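Local coordinates for protein chorismate mutase (Burkholderia thailandensis, PDB 6CNZ) that probably catalyses the rearrangement of chorismate to prephenate, the branch-point step on the way to phenylalanine and tyrosine, at residues 29-34 / 85-90; 35-40 / 105-110; 80-85 / 160-165. All coordinates share one frame; numbering follows the deposited sequence.

Contact 1: 29-34 / 85-90; sequences ALAEPV and QLQNAL
Q87 of helix 69-96 lies against A31 and V34 at the start of helix 31-41, a helix-helix contact inside the all-helical fold of the chorismate mutase type II family. The contact is mostly buried and has no hydrogen bond across it; van der Waals contacts of methyls, aliphatic carbons and one amide do the joining. Q87 shows how. With CG anti to its own carbonyl carbon (chi1 -64°), the chain leaves CB so that CG comes down on A31, 3.7 Å from the carbonyl oxygen A31 O and 4.1 Å from A31 CB. Beyond CG the chain runs extended to the amide, which lies against V34 CG1. That methyl packs on all three outer atoms of the amide, nearest to Q87 OE1 at 3.6 Å. The polar tip is satisfied from outside the two segments: Q87 NE2 hydrogen-bonds S83 OG one turn back on the same helix, and Q87 OE1 has a weak bond with K38 NZ. These partners should restrict rotation of the amide while V34 covers it. Two leucines of helix 69-96 complete the interface beside Q87. L86 reaches A31 through CD2, which stops 4.0 Å from A31 CB. L90 sits one turn further on and crosses the E32 side chain at about a right angle. Its CD1 methyl meets aliphatic carbons of E32: CD1 of L90 is 3.6 Å from CA of E32 and 4.0 Å from its CB.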
loop_
_atom_site.group_PDB
_atom_site.type_symbol
_atom_site.label_atom_id
_atom_site.label_comp_id
_atom_site.label_asym_id
_atom_site.label_seq_id
_atom_site.Cartn_x
_atom_site.Cartn_y
_atom_site.Cartn_z
ATOM N N ALA A 29 0.194 6.013 4.672
ATOM C CA ALA A 29 1.151 6.613 3.763
ATOM C C ALA A 29 0.530 7.721 2.917
ATOM O O ALA A 29 1.257 8.586 2.420
ATOM C CB ALA A 29 1.761 5.544 2.849
ATOM N N LEU A 30 -0.785 7.700 2.724
ATOM C CA LEU A 30 -1.452 8.771 1.998
ATOM C C LEU A 30 -1.573 10.047 2.833
ATOM O O LEU A 30 -2.037 11.065 2.315
ATOM C CB LEU A 30 -2.827 8.293 1.525
ATOM C CG LEU A 30 -2.850 7.177 0.474
ATOM C CD1 LEU A 30 -4.221 6.510 0.411
ATOM C CD2 LEU A 30 -2.489 7.738 -0.896
ATOM N N ALA A 31 -1.148 10.023 4.103
ATOM C CA ALA A 31 -1.156 11.247 4.899
ATOM C C ALA A 31 -0.100 12.239 4.422
ATOM O O ALA A 31 -0.280 13.454 4.575
ATOM C CB ALA A 31 -0.968 10.921 6.392
ATOM N N GLU A 32 0.994 11.754 3.834
ATOM C CA GLU A 32 1.986 12.674 3.286
ATOM C C GLU A 32 1.393 13.529 2.170
ATOM O O GLU A 32 1.496 14.764 2.251
ATOM C CB GLU A 32 3.236 11.891 2.827
ATOM C CG GLU A 32 4.482 12.762 2.510
ATOM C CD GLU A 32 4.400 13.548 1.194
ATOM O OE1 GLU A 32 3.655 13.152 0.267
ATOM O OE2 GLU A 32 5.101 14.574 1.077
ATOM N N PRO A 33 0.770 12.971 1.119
ATOM C CA PRO A 33 0.170 13.859 0.110
ATOM C C PRO A 33 -1.009 14.675 0.633
ATOM O O PRO A 33 -1.242 15.782 0.133
ATOM C CB PRO A 33 -0.248 12.902 -1.020
ATOM C CG PRO A 33 -0.288 11.548 -0.430
ATOM C CD PRO A 33 0.799 11.570 0.643
ATOM N N VAL A 34 -1.762 14.185 1.615
ATOM C CA VAL A 34 -2.752 15.042 2.268
ATOM C C VAL A 34 -2.053 16.237 2.905
ATOM O O VAL A 34 -2.424 17.394 2.678
ATOM C CB VAL A 34 -3.562 14.252 3.320
ATOM C CG1 VAL A 34 -4.503 15.192 4.064
ATOM C CG2 VAL A 34 -4.356 13.111 2.688
ATOM N N GLN A 85 -1.633 12.873 13.396
ATOM C CA GLN A 85 -0.319 12.823 14.019
ATOM C C GLN A 85 0.788 12.928 12.970
ATOM O O GLN A 85 1.709 13.744 13.093
ATOM C CB GLN A 85 -0.207 11.517 14.813
ATOM C CG GLN A 85 1.006 11.352 15.686
ATOM C CD GLN A 85 1.047 9.949 16.266
ATOM O OE1 GLN A 85 0.004 9.364 16.557
ATOM N NE2 GLN A 85 2.238 9.382 16.376
ATOM N N LEU A 86 0.733 12.080 11.950
ATOM C CA LEU A 86 1.738 12.128 10.893
ATOM C C LEU A 86 1.743 13.491 10.197
ATOM O O LEU A 86 2.807 14.081 9.970
ATOM C CB LEU A 86 1.489 10.999 9.878
ATOM C CG LEU A 86 2.523 10.829 8.752
ATOM C CD1 LEU A 86 3.943 10.972 9.291
ATOM C CD2 LEU A 86 2.376 9.473 8.068
ATOM N N GLN A 87 0.560 14.009 9.845
ATOM C CA GLN A 87 0.498 15.297 9.141
ATOM C C GLN A 87 1.100 16.416 9.983
ATOM O O GLN A 87 1.812 17.283 9.462
ATOM C CB GLN A 87 -0.948 15.653 8.763
ATOM C CG GLN A 87 -1.638 14.704 7.757
ATOM C CD GLN A 87 -3.119 15.057 7.562
ATOM O OE1 GLN A 87 -3.457 16.208 7.303
ATOM N NE2 GLN A 87 -4.002 14.070 7.726
ATOM N N ASN A 88 0.800 16.434 11.282
ATOM C CA ASN A 88 1.397 17.446 12.142
ATOM C C ASN A 88 2.911 17.300 12.213
ATOM O O ASN A 88 3.636 18.305 12.207
ATOM C CB ASN A 88 0.774 17.393 13.530
ATOM C CG ASN A 88 -0.463 18.256 13.615
ATOM O OD1 ASN A 88 -0.374 19.469 13.450
ATOM N ND2 ASN A 88 -1.630 17.634 13.814
ATOM N N ALA A 89 3.407 16.059 12.270
ATOM C CA ALA A 89 4.852 15.844 12.256
ATOM C C ALA A 89 5.481 16.362 10.958
ATOM O O ALA A 89 6.557 16.972 10.984
ATOM C CB ALA A 89 5.154 14.351 12.461
ATOM N N LEU A 90 4.811 16.150 9.813
ATOM C CA LEU A 90 5.321 16.676 8.547
ATOM C C LEU A 90 5.317 18.206 8.544
ATOM O O LEU A 90 6.306 18.833 8.149
ATOM C CB LEU A 90 4.503 16.121 7.368
ATOM C CG LEU A 90 4.631 14.609 7.119
ATOM C CD1 LEU A 90 3.501 14.049 6.218
ATOM C CD2 LEU A 90 5.980 14.277 6.529
#

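Contact 2: 35-40 / 105-110; sequences AHWKWI and PDLATS
W37 of helix 31-41 offers one indole face to L107, the first residue of helix 107-129. L107 CB stands over the five-membered ring, 3.7 Å from its centroid and only 10° off the ring normal, a CH-pi contact. The two side chains cross at about a right angle, and the leucine continues toward the CE3-CZ3 rim of the six-membered ring, its CD2 methyl 3.6 Å from W37 CE3. The backbone of L107 joins in: L107 N lies over a face of the indole, 3.6 Å from W37 CD1. That same CD1 also lies 3.6 Å from P105 O, so the pyrrole end of the indole meets the backbone leading into the helix. W37 CG, anti to its backbone N (chi1 -172°), is thereby carried out toward helix 107-129. K38 CG meets the ring at its edge. One residue back, H36 touches the proline more loosely, ND1 to P105 CD at 4.3 Å, while its NE2 has a weak bond with G102 O in the loop that leads to P105.

The second shell fixes the helix start. D106 is the N-cap of helix 107-129: its OD2 accepts from T109 N at 2.6 Å and from T109 OG1 at 2.7 Å. Both donors come in on the anti side, from opposite faces of the carboxylate plane, so a single oxygen is gripped by backbone and side chain of one residue. Further out lies the second subunit, whose S110 packs on P105 and whose P103 packs on D106. Taken together, this is an aspartate-capped helix N-terminus pressed onto a tryptophan face, placed where a loop enters helix 107-129 beside the dimer interface.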
loop_
_atom_site.group_PDB
_atom_site.type_symbol
_atom_site.label_atom_id
_atom_site.label_comp_id
_atom_site.label_asym_id
_atom_site.label_seq_id
_atom_site.Cartn_x
_atom_site.Cartn_y
_atom_site.Cartn_z
ATOM N N ALA A 35 -1.022 15.966 3.714
ATOM C CA ALA A 35 -0.292 17.039 4.377
ATOM C C ALA A 35 0.281 18.009 3.361
ATOM O O ALA A 35 0.164 19.231 3.516
ATOM C CB ALA A 35 0.831 16.458 5.244
ATOM N N HIS A 36 0.923 17.473 2.320
ATOM C CA HIS A 36 1.515 18.296 1.268
ATOM C C HIS A 36 0.465 19.216 0.628
ATOM O O HIS A 36 0.682 20.425 0.478
ATOM C CB HIS A 36 2.173 17.360 0.242
ATOM C CG HIS A 36 3.037 18.038 -0.780
ATOM N ND1 HIS A 36 3.765 17.326 -1.716
ATOM C CD2 HIS A 36 3.293 19.346 -1.024
ATOM C CE1 HIS A 36 4.417 18.168 -2.502
ATOM N NE2 HIS A 36 4.148 19.398 -2.103
ATOM N N TRP A 37 -0.695 18.670 0.275
ATOM C CA TRP A 37 -1.760 19.511 -0.276
ATOM C C TRP A 37 -2.208 20.587 0.718
ATOM O O TRP A 37 -2.384 21.758 0.345
ATOM C CB TRP A 37 -2.942 18.638 -0.691
ATOM C CG TRP A 37 -3.988 19.388 -1.421
ATOM C CD1 TRP A 37 -4.061 19.592 -2.779
ATOM C CD2 TRP A 37 -5.124 20.060 -0.852
ATOM N NE1 TRP A 37 -5.178 20.331 -3.080
ATOM C CE2 TRP A 37 -5.845 20.636 -1.920
ATOM C CE3 TRP A 37 -5.598 20.230 0.452
ATOM C CZ2 TRP A 37 -7.019 21.376 -1.722
ATOM C CZ3 TRP A 37 -6.778 20.967 0.650
ATOM C CH2 TRP A 37 -7.468 21.528 -0.432
ATOM N N LYS A 38 -2.381 20.217 1.991
ATOM C CA LYS A 38 -2.812 21.190 3.007
ATOM C C LYS A 38 -1.745 22.244 3.287
ATOM O O LYS A 38 -2.080 23.400 3.574
ATOM C CB LYS A 38 -3.191 20.454 4.292
ATOM C CG LYS A 38 -4.479 19.627 4.146
ATOM C CD LYS A 38 -4.851 18.937 5.455
ATOM C CE LYS A 38 -6.310 18.456 5.464
ATOM N NZ LYS A 38 -6.490 17.307 6.416
ATOM N N TRP A 39 -0.463 21.868 3.186
ATOM C CA TRP A 39 0.634 22.816 3.370
ATOM C C TRP A 39 0.615 23.907 2.304
ATOM O O TRP A 39 0.878 25.087 2.594
ATOM C CB TRP A 39 1.969 22.064 3.330
ATOM C CG TRP A 39 3.197 22.944 3.457
ATOM C CD1 TRP A 39 3.956 23.448 2.444
ATOM C CD2 TRP A 39 3.784 23.425 4.677
ATOM N NE1 TRP A 39 4.997 24.188 2.954
ATOM C CE2 TRP A 39 4.909 24.195 4.323
ATOM C CE3 TRP A 39 3.486 23.244 6.040
ATOM C CZ2 TRP A 39 5.732 24.810 5.278
ATOM C CZ3 TRP A 39 4.308 23.857 6.999
ATOM C CH2 TRP A 39 5.419 24.623 6.609
ATOM N N ILE A 40 0.322 23.530 1.060
ATOM C CA ILE A 40 0.241 24.527 -0.008
ATOM C C ILE A 40 -1.029 25.364 0.136
ATOM O O ILE A 40 -1.003 26.594 0.002
ATOM C CB ILE A 40 0.324 23.836 -1.379
ATOM C CG1 ILE A 40 1.713 23.230 -1.556
ATOM C CG2 ILE A 40 -0.030 24.832 -2.548
ATOM C CD1 ILE A 40 1.887 22.487 -2.873
ATOM N N PRO A 105 -0.027 16.366 -5.034
ATOM C CA PRO A 105 -1.109 15.645 -5.722
ATOM C C PRO A 105 -2.466 16.218 -5.334
ATOM O O PRO A 105 -2.705 16.580 -4.178
ATOM C CB PRO A 105 -0.952 14.198 -5.231
ATOM C CG PRO A 105 0.428 14.116 -4.614
ATOM C CD PRO A 105 0.795 15.495 -4.171
ATOM N N ASP A 106 -3.354 16.314 -6.309
ATOM C CA ASP A 106 -4.677 16.870 -6.053
ATOM C C ASP A 106 -5.430 16.047 -5.010
ATOM O O ASP A 106 -5.631 14.839 -5.178
ATOM C CB ASP A 106 -5.477 16.932 -7.345
ATOM C CG ASP A 106 -6.854 17.544 -7.137
ATOM O OD1 ASP A 106 -6.919 18.744 -6.809
ATOM O OD2 ASP A 106 -7.862 16.823 -7.288
ATOM N N LEU A 107 -5.876 16.711 -3.940
ATOM C CA LEU A 107 -6.552 15.992 -2.871
ATOM C C LEU A 107 -7.847 15.347 -3.369
ATOM O O LEU A 107 -8.130 14.187 -3.053
ATOM C CB LEU A 107 -6.823 16.938 -1.705
ATOM C CG LEU A 107 -7.470 16.302 -0.480
ATOM C CD1 LEU A 107 -6.534 15.236 0.091
ATOM C CD2 LEU A 107 -7.795 17.355 0.565
ATOM N N ALA A 108 -8.622 16.067 -4.186
ATOM C CA ALA A 108 -9.961 15.602 -4.545
ATOM C C ALA A 108 -9.919 14.469 -5.566
ATOM O O ALA A 108 -10.691 13.510 -5.465
ATOM C CB ALA A 108 -10.799 16.770 -5.088
ATOM N N THR A 109 -9.069 14.575 -6.583
ATOM C CA THR A 109 -9.111 13.603 -7.669
ATOM C C THR A 109 -8.003 12.566 -7.582
ATOM O O THR A 109 -8.096 11.526 -8.246
ATOM C CB THR A 109 -9.046 14.300 -9.045
ATOM O OG1 THR A 109 -7.781 14.956 -9.214
ATOM C CG2 THR A 109 -10.173 15.328 -9.196
ATOM N N SER A 110 -6.966 12.806 -6.787
ATOM C CA SER A 110 -5.897 11.827 -6.659
ATOM C C SER A 110 -5.868 11.186 -5.275
ATOM O O SER A 110 -5.974 9.960 -5.152
ATOM C CB SER A 110 -4.546 12.478 -6.998
ATOM O OG SER A 110 -3.474 11.549 -6.892
#

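Contact 3: 80-85 / 160-165; sequences IAASKQ and KDALGT
A82 and A162 mark the nearest backbone pairing between helix 69-96 and helix 157-166, which run almost antiparallel here (163° between the short axes, 8.2 Å apart at closest), with CA of A82 only 4.8 Å from CA of A162. Such a close approach goes with side chains that end at CB. The two alanines interlock reciprocally: A82 CB presses on A162 O at 3.2 Å, a tight fit, and A162 CB in turn faces A82 O at 3.5 Å. Each methyl thus rests on the carbonyl of the opposing helix.

Q85 and T165 each lie one turn beyond the alanines, in opposite directions along the antiparallel pair, and their side chains meet across the interface as its polar link. T165 OG1 donates a 2.8 Å hydrogen bond to Q85 OE1, arriving in the plane of the carbonyl, on a lone pair, with a C=O...donor angle of 131°. The glutamine chain runs extended beyond CG and crosses T165 obliquely. Its other branch, NE2, comes beside the backbone of helix 157-166, 3.6 Å from A162 N, and also approaches D161 CB. In T165, OG1 sits beside the backbone N (chi1 -60°), which leaves CG2 anti to that N; this methyl packs on A81 CB at 4.0 Å. The threonine therefore serves both chemistries, hydroxyl to the amide and methyl to the alanine.

Around the pair, L28 of helix 15-29 touches both A82 and A162. I80 reaches L54 and L55 of helix 48-64, while L163 packs on L28 and on W149 of helix 138-153. The disulfide C138-C171 links the start of helix 138-153 to the chain just beyond helix 157-166.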
loop_
_atom_site.group_PDB
_atom_site.type_symbol
_atom_site.label_atom_id
_atom_site.label_comp_id
_atom_site.label_asym_id
_atom_site.label_seq_id
_atom_site.Cartn_x
_atom_site.Cartn_y
_atom_site.Cartn_z
ATOM N N ILE A 80 -7.838 8.107 11.854
ATOM C CA ILE A 80 -7.846 9.569 11.819
ATOM C C ILE A 80 -6.761 10.139 12.737
ATOM O O ILE A 80 -5.950 10.975 12.319
ATOM C CB ILE A 80 -9.251 10.084 12.194
ATOM C CG1 ILE A 80 -10.262 9.681 11.115
ATOM C CG2 ILE A 80 -9.261 11.608 12.442
ATOM C CD1 ILE A 80 -11.719 9.736 11.584
ATOM N N ALA A 81 -6.727 9.696 14.003
ATOM C CA ALA A 81 -5.694 10.168 14.931
ATOM C C ALA A 81 -4.293 9.965 14.363
ATOM O O ALA A 81 -3.426 10.843 14.478
ATOM C CB ALA A 81 -5.818 9.433 16.270
ATOM N N ALA A 82 -4.056 8.793 13.768
ATOM C CA ALA A 82 -2.745 8.458 13.215
ATOM C C ALA A 82 -2.408 9.341 12.022
ATOM O O ALA A 82 -1.268 9.812 11.883
ATOM C CB ALA A 82 -2.717 6.983 12.804
ATOM N N SER A 83 -3.390 9.571 11.151
ATOM C CA SER A 83 -3.181 10.461 10.011
ATOM C C SER A 83 -2.810 11.865 10.486
ATOM O O SER A 83 -1.810 12.444 10.042
ATOM C CB SER A 83 -4.447 10.487 9.145
ATOM O OG SER A 83 -4.304 11.361 8.043
ATOM N N LYS A 84 -3.579 12.410 11.429
ATOM C CA LYS A 84 -3.321 13.777 11.880
ATOM C C LYS A 84 -1.978 13.882 12.596
ATOM O O LYS A 84 -1.264 14.878 12.448
ATOM C CB LYS A 84 -4.463 14.249 12.790
ATOM C CG LYS A 84 -5.729 14.584 12.023
ATOM C CD LYS A 84 -6.972 14.564 12.906
ATOM C CE LYS A 84 -7.054 15.757 13.832
ATOM N NZ LYS A 84 -8.378 15.781 14.543
ATOM N N GLN A 85 -1.633 12.873 13.396
ATOM C CA GLN A 85 -0.319 12.823 14.019
ATOM C C GLN A 85 0.788 12.928 12.970
ATOM O O GLN A 85 1.709 13.744 13.093
ATOM C CB GLN A 85 -0.207 11.517 14.813
ATOM C CG GLN A 85 1.006 11.352 15.686
ATOM C CD GLN A 85 1.047 9.949 16.266
ATOM O OE1 GLN A 85 0.004 9.364 16.557
ATOM N NE2 GLN A 85 2.238 9.382 16.376
ATOM N N LYS A 160 6.152 5.487 11.523
ATOM C CA LYS A 160 6.150 4.253 12.296
ATOM C C LYS A 160 5.459 4.438 13.643
ATOM O O LYS A 160 4.726 3.551 14.091
ATOM C CB LYS A 160 7.583 3.760 12.479
ATOM C CG LYS A 160 8.195 3.211 11.196
ATOM C CD LYS A 160 9.488 2.467 11.515
ATOM C CE LYS A 160 10.438 3.368 12.265
ATOM N NZ LYS A 160 11.787 2.774 12.345
ATOM N N ASP A 161 5.686 5.579 14.310
ATOM C CA ASP A 161 4.958 5.862 15.550
ATOM C C ASP A 161 3.456 5.959 15.297
ATOM O O ASP A 161 2.644 5.391 16.046
ATOM C CB ASP A 161 5.470 7.155 16.184
ATOM C CG ASP A 161 6.812 6.973 16.887
ATOM O OD1 ASP A 161 7.308 5.825 16.949
ATOM O OD2 ASP A 161 7.370 7.979 17.379
ATOM N N ALA A 162 3.068 6.650 14.221
ATOM C CA ALA A 162 1.650 6.802 13.926
ATOM C C ALA A 162 1.006 5.464 13.591
ATOM O O ALA A 162 -0.184 5.275 13.863
ATOM C CB ALA A 162 1.453 7.812 12.788
ATOM N N LEU A 163 1.756 4.524 12.996
ATOM C CA LEU A 163 1.169 3.216 12.707
ATOM C C LEU A 163 0.794 2.497 13.995
ATOM O O LEU A 163 -0.229 1.803 14.043
ATOM C CB LEU A 163 2.127 2.358 11.877
ATOM C CG LEU A 163 1.746 0.919 11.488
ATOM C CD1 LEU A 163 0.534 0.875 10.586
ATOM C CD2 LEU A 163 2.917 0.229 10.802
ATOM N N GLY A 164 1.583 2.691 15.058
ATOM C CA GLY A 164 1.202 2.151 16.361
ATOM C C GLY A 164 -0.107 2.742 16.858
ATOM O O GLY A 164 -0.996 2.018 17.309
ATOM N N THR A 165 -0.250 4.071 16.760
ATOM C CA THR A 165 -1.529 4.713 17.067
ATOM C C THR A 165 -2.668 4.062 16.291
ATOM O O THR A 165 -3.716 3.735 16.859
ATOM C CB THR A 165 -1.460 6.211 16.749
ATOM O OG1 THR A 165 -0.435 6.820 17.536
ATOM C CG2 THR A 165 -2.789 6.907 17.049
#

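In the fold
Helix 69-96 carries contacts 1 and 3 on successive turns, sharing Q85, while helix 31-41 carries contacts 1 and 2, so that contact 1 is the middle of the series. Contact 3 has its centre nearest that of the chain, yet is only partly buried, with D161 exposed; contacts 1 and 2 are more enclosed. Contact 2, the furthest out, is also the only one within reach of the second subunit. Only contact 3 has a hydrogen bond across its segments. Contact 1 relies on mainly aliphatic packing, and contact 2 on an aromatic face. Contacts 1 and 2 touch directly, as where L90 packs on A35; contacts 2 and 3 do not.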